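Local coordinates for amidohydrolase 3 domain-containing protein (Pyrococcus horikoshii, PDB 3IGH) that probably hydrolyses carbon-nitrogen bonds other than peptide bonds, as a metal-dependent member of the amidohydrolase superfamily, though its substrate is unknown, at residues 65-70 against 357-362; 395-400 against 409-414. All coordinates share one frame; numbering follows the deposited sequence.

Interaction 1. Residues 65-70 against 357-362. With SO4 (sulfate ion), chain B.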
# COMPACT_ATOMS: atom_id res chain seq x y z
N ASP A 65 -10.10 16.56 -8.59
CA ASP A 65 -9.48 16.88 -9.86
C ASP A 65 -8.93 15.59 -10.45
O ASP A 65 -7.95 15.05 -9.96
CB ASP A 65 -8.35 17.90 -9.68
CG ASP A 65 -7.84 18.47 -11.01
OD1 ASP A 65 -7.58 17.71 -11.97
OD2 ASP A 65 -7.64 19.70 -11.09
N SER A 66 -9.55 15.10 -11.52
CA SER A 66 -9.22 13.76 -12.02
C SER A 66 -7.96 13.68 -12.90
O SER A 66 -7.65 12.61 -13.42
CB SER A 66 -10.43 13.15 -12.74
OG SER A 66 -10.78 13.91 -13.88
N HIS A 67 -7.22 14.78 -13.03
CA HIS A 67 -6.00 14.79 -13.87
C HIS A 67 -5.17 16.03 -13.61
O HIS A 67 -5.47 17.10 -14.15
CB HIS A 67 -6.38 14.69 -15.36
CG HIS A 67 -5.22 14.61 -16.30
ND1 HIS A 67 -5.10 13.59 -17.23
CD2 HIS A 67 -4.15 15.42 -16.50
CE1 HIS A 67 -4.01 13.78 -17.95
NE2 HIS A 67 -3.41 14.88 -17.52
N LEU A 68 -4.12 15.90 -12.81
CA LEU A 68 -3.16 16.98 -12.66
C LEU A 68 -1.76 16.44 -12.36
O LEU A 68 -1.56 15.24 -12.18
CB LEU A 68 -3.62 18.01 -11.61
CG LEU A 68 -4.10 17.57 -10.22
CD1 LEU A 68 -3.01 16.86 -9.40
CD2 LEU A 68 -4.59 18.80 -9.48
N HIS A 69 -0.80 17.36 -12.29
CA HIS A 69 0.59 17.03 -12.02
C HIS A 69 0.98 17.73 -10.74
O HIS A 69 1.31 18.91 -10.73
CB HIS A 69 1.47 17.53 -13.17
CG HIS A 69 1.05 17.02 -14.51
ND1 HIS A 69 1.52 15.84 -15.04
CD2 HIS A 69 0.23 17.55 -15.44
CE1 HIS A 69 0.99 15.65 -16.24
NE2 HIS A 69 0.20 16.67 -16.50
N LEU A 70 0.93 16.98 -9.64
CA LEU A 70 1.14 17.49 -8.30
C LEU A 70 2.55 18.06 -8.15
O LEU A 70 2.73 19.14 -7.60
CB LEU A 70 0.89 16.36 -7.30
CG LEU A 70 0.10 16.50 -6.00
CD1 LEU A 70 -1.13 17.37 -6.13
CD2 LEU A 70 -0.30 15.11 -5.50
N ARG A 357 -13.99 5.50 -19.63
CA ARG A 357 -14.13 6.66 -18.75
C ARG A 357 -13.39 7.84 -19.38
O ARG A 357 -12.39 7.65 -20.05
CB ARG A 357 -13.54 6.34 -17.37
CG ARG A 357 -14.45 5.45 -16.53
CD ARG A 357 -13.68 4.68 -15.47
NE ARG A 357 -12.83 3.61 -16.01
CZ ARG A 357 -11.52 3.50 -15.78
NH1 ARG A 357 -10.90 4.40 -15.02
NH2 ARG A 357 -10.83 2.48 -16.28
N LEU A 358 -13.91 9.05 -19.19
CA LEU A 358 -13.29 10.24 -19.79
C LEU A 358 -12.96 11.30 -18.75
O LEU A 358 -13.81 11.68 -17.95
CB LEU A 358 -14.21 10.85 -20.87
CG LEU A 358 -14.75 9.99 -22.02
CD1 LEU A 358 -15.76 10.78 -22.85
CD2 LEU A 358 -13.63 9.48 -22.92
N SER A 359 -11.72 11.78 -18.77
CA SER A 359 -11.32 12.92 -17.95
C SER A 359 -11.06 14.11 -18.87
O SER A 359 -10.17 14.08 -19.71
CB SER A 359 -10.08 12.58 -17.13
OG SER A 359 -9.61 13.69 -16.41
N VAL A 360 -11.86 15.16 -18.71
CA VAL A 360 -11.77 16.33 -19.59
C VAL A 360 -11.38 17.58 -18.81
O VAL A 360 -11.52 17.62 -17.58
CB VAL A 360 -13.09 16.58 -20.36
CG1 VAL A 360 -13.40 15.42 -21.31
CG2 VAL A 360 -14.26 16.85 -19.42
N GLN A 361 -10.91 18.59 -19.52
CA GLN A 361 -10.39 19.80 -18.88
C GLN A 361 -11.07 21.05 -19.45
O GLN A 361 -10.55 21.67 -20.38
CB GLN A 361 -8.87 19.90 -19.05
CG GLN A 361 -8.03 18.79 -18.40
CD GLN A 361 -8.04 17.50 -19.20
OE1 GLN A 361 -8.02 17.52 -20.43
NE2 GLN A 361 -8.10 16.37 -18.50
N PRO A 362 -12.27 21.40 -18.94
CA PRO A 362 -13.05 22.52 -19.49
C PRO A 362 -12.35 23.88 -19.60
O PRO A 362 -12.66 24.63 -20.52
CB PRO A 362 -14.27 22.59 -18.56
CG PRO A 362 -14.43 21.16 -18.08
CD PRO A 362 -13.01 20.69 -17.87
S SO4 B . -1.09 15.36 -20.31
O1 SO4 B . -0.76 15.19 -18.91
O2 SO4 B . -1.78 16.63 -20.49
O3 SO4 B . 0.14 15.40 -21.09
O4 SO4 B . -1.97 14.27 -20.74
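The HxH motif at the end of the first barrel strand, His67-Leu68-His69, begins beside strand 357-360, where Ser66 and His67 meet Ser359 and Gln361. Ser66 OG and Ser359 OG share a 2.8 Å hydrogen bond in which either may be the donor. Serine suits both places, because a short hydroxyl can take several partners in a buried interior: Ser359 OG also bonds Ser398 OG, and Ser66 OG reaches Phe397 O weakly. Ser359 OG, anti to the backbone N (chi1 175°), also lies 3.5 Å from His67 CB, on the residue after Ser66. Gln361 bends at chi2 and comes obliquely to the base of the histidine, with NE2 4.0 Å from His67 CG and the amide turned 56° from the ring. That NE2 bonds Ser398 OG and only weakly Ser359 O, two residues back. The chain before the histidine is set by an Asx turn: Asp65 OD1 accepts from His67 N at 3.1 Å through its anti lone pair. The imidazole itself is held at both nitrogens, ND1 by Glu338 OE1, while NE2 meets sulfate O1 at its ring edge, 3.0 Å away with an N-H...O angle of 155°. His69 NE2 reaches the same oxygen at 3.0 Å, but its bond is bent and weak. With an alanine here in place of His67, sulfate O1 would probably lose the straighter of these two bonds, and Glu338 its imidazole mate. Lys262, His314 and His339 also bond the sulfate. The two histidines and these three residues probably correspond to the family's metal ligands; no metal is modelled here, and the anion, probably from the crystallisation liquor, appears to lie in or near the metal centre at the mouth of an amidohydrolase TIM barrel.

Interaction 2. Residues 395-400 against 409-414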
# COMPACT_ATOMS: atom_id res chain seq x y z
N LEU A 395 -17.95 10.95 -16.99
CA LEU A 395 -17.13 12.10 -17.33
C LEU A 395 -16.63 12.75 -16.04
O LEU A 395 -17.41 13.03 -15.14
CB LEU A 395 -17.97 13.10 -18.14
CG LEU A 395 -17.33 14.28 -18.86
CD1 LEU A 395 -16.56 13.81 -20.08
CD2 LEU A 395 -18.42 15.24 -19.28
N GLY A 396 -15.32 12.97 -15.96
CA GLY A 396 -14.73 13.65 -14.81
C GLY A 396 -14.11 14.96 -15.25
O GLY A 396 -13.67 15.08 -16.39
N PHE A 397 -14.09 15.94 -14.35
CA PHE A 397 -13.47 17.23 -14.66
C PHE A 397 -12.09 17.30 -14.03
O PHE A 397 -11.84 16.74 -12.95
CB PHE A 397 -14.32 18.40 -14.15
CG PHE A 397 -15.51 18.75 -15.03
CD1 PHE A 397 -15.80 18.03 -16.19
CD2 PHE A 397 -16.34 19.81 -14.68
CE1 PHE A 397 -16.89 18.36 -16.98
CE2 PHE A 397 -17.44 20.14 -15.46
CZ PHE A 397 -17.71 19.41 -16.62
N SER A 398 -11.21 18.05 -14.68
CA SER A 398 -9.86 18.22 -14.22
C SER A 398 -9.29 19.51 -14.79
O SER A 398 -9.90 20.14 -15.65
CB SER A 398 -9.01 17.03 -14.67
OG SER A 398 -9.14 16.78 -16.05
N THR A 399 -8.11 19.89 -14.31
CA THR A 399 -7.47 21.12 -14.73
C THR A 399 -6.19 20.88 -15.51
O THR A 399 -5.71 21.79 -16.18
CB THR A 399 -7.12 22.02 -13.52
OG1 THR A 399 -6.34 21.28 -12.57
CG2 THR A 399 -8.39 22.54 -12.85
N ASP A 400 -5.61 19.68 -15.39
CA ASP A 400 -4.26 19.40 -15.87
C ASP A 400 -3.27 20.40 -15.26
O ASP A 400 -2.28 20.77 -15.89
CB ASP A 400 -4.19 19.39 -17.42
CG ASP A 400 -2.93 18.73 -17.95
OD1 ASP A 400 -2.34 17.89 -17.24
OD2 ASP A 400 -2.54 19.06 -19.09
N TRP A 409 -13.55 26.54 -9.39
CA TRP A 409 -14.65 27.39 -9.81
C TRP A 409 -14.43 28.00 -11.19
O TRP A 409 -15.40 28.19 -11.93
CB TRP A 409 -14.95 28.45 -8.75
CG TRP A 409 -15.52 27.83 -7.51
CD1 TRP A 409 -14.91 27.74 -6.29
CD2 TRP A 409 -16.78 27.16 -7.38
NE1 TRP A 409 -15.73 27.09 -5.41
CE2 TRP A 409 -16.88 26.71 -6.04
CE3 TRP A 409 -17.84 26.90 -8.26
CZ2 TRP A 409 -17.99 26.02 -5.56
CZ3 TRP A 409 -18.95 26.22 -7.78
CH2 TRP A 409 -19.01 25.78 -6.44
N LEU A 410 -13.17 28.26 -11.54
CA LEU A 410 -12.83 28.69 -12.90
C LEU A 410 -13.12 27.61 -13.95
O LEU A 410 -13.50 27.93 -15.07
CB LEU A 410 -11.37 29.14 -12.98
CG LEU A 410 -10.92 30.34 -12.14
CD1 LEU A 410 -9.45 30.65 -12.41
CD2 LEU A 410 -11.80 31.57 -12.41
N THR A 411 -12.96 26.35 -13.56
CA THR A 411 -13.22 25.23 -14.47
C THR A 411 -14.72 24.94 -14.56
O THR A 411 -15.23 24.62 -15.64
CB THR A 411 -12.37 23.98 -14.09
OG1 THR A 411 -11.02 24.20 -14.54
CG2 THR A 411 -12.91 22.69 -14.70
N VAL A 412 -15.43 25.09 -13.43
CA VAL A 412 -16.89 25.01 -13.43
C VAL A 412 -17.47 26.08 -14.37
O VAL A 412 -18.31 25.78 -15.21
CB VAL A 412 -17.48 25.17 -12.00
CG1 VAL A 412 -19.03 25.30 -12.04
CG2 VAL A 412 -17.09 23.98 -11.12
N ASP A 413 -16.97 27.30 -14.25
CA ASP A 413 -17.43 28.40 -15.10
C ASP A 413 -17.22 28.12 -16.59
O ASP A 413 -18.10 28.40 -17.41
CB ASP A 413 -16.76 29.71 -14.71
CG ASP A 413 -17.51 30.92 -15.26
OD1 ASP A 413 -18.74 31.00 -15.07
OD2 ASP A 413 -16.87 31.79 -15.88
N ALA A 414 -16.07 27.54 -16.91
CA ALA A 414 -15.72 27.17 -18.28
C ALA A 414 -16.69 26.15 -18.86
O ALA A 414 -17.09 26.27 -20.01
CB ALA A 414 -14.29 26.65 -18.32
O HOH W 1 -10.07 22.70 -16.65
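Thr399 and Thr411 meet at about a right angle, and this is the close part of the contact: Thr399 CG2 lies 3.5 Å from Thr411 OG1. With OG1 at chi1 -77°, CG2 of Thr411 falls anti to the backbone N and is aimed back at the strand end, 4.1 Å from Ser398 O. Threonine serves well at Thr411, offering a methyl to the packing and a hydroxyl to the polar side, whereas Thr399 OG1 turns to Asp65 OD2. The strand belongs to the TIM barrel of the amidohydrolases: 395-397 is its last strand, bonded through Phe397 to Ser66 of the first, and helix 408-417 follows after a short loop. Towards Phe397 the fit is looser, the ring meeting Thr411 CG2 obliquely with CD2 4.5 Å away; Val360, Pro362 and Leu434 also pack on this phenylalanine. No direct hydrogen bond joins the two segments. Instead one water bridges them, donating to Ser398 O at 2.8 Å and to Thr411 OG1 at 2.8 Å, and so supplies a partner to a carbonyl to which Thr411 offers only its methyl directly. The helix is more open at Leu410 and Asp413, both partly exposed, where Asp413 OD1 bonds Asn417 ND2.

Overall arrangement
Interactions 1 and 2 lie with their centres about 8 Å apart at the end of the barrel that carries the sulfate, and strand 395-397 comes between strands 58-68 and 357-360 in the barrel order. Side-chain bonds connect them, among them a probable hydrogen bond from Asp65 OD2 to Thr399 OG1 at 2.5 Å, and Gln361 NE2 to Ser398 OG at 2.7 Å. The carboxylate of Asp65 therefore ties the turn before the HxH histidines to the end of the last strand. Beyond Thr399, Asp400 OD1 comes within 2.9 Å of His69 NE2; in this family an aspartate at such a place is usually catalytic. Interaction 2 touches that strand end at Thr399, the neighbour of Asp400.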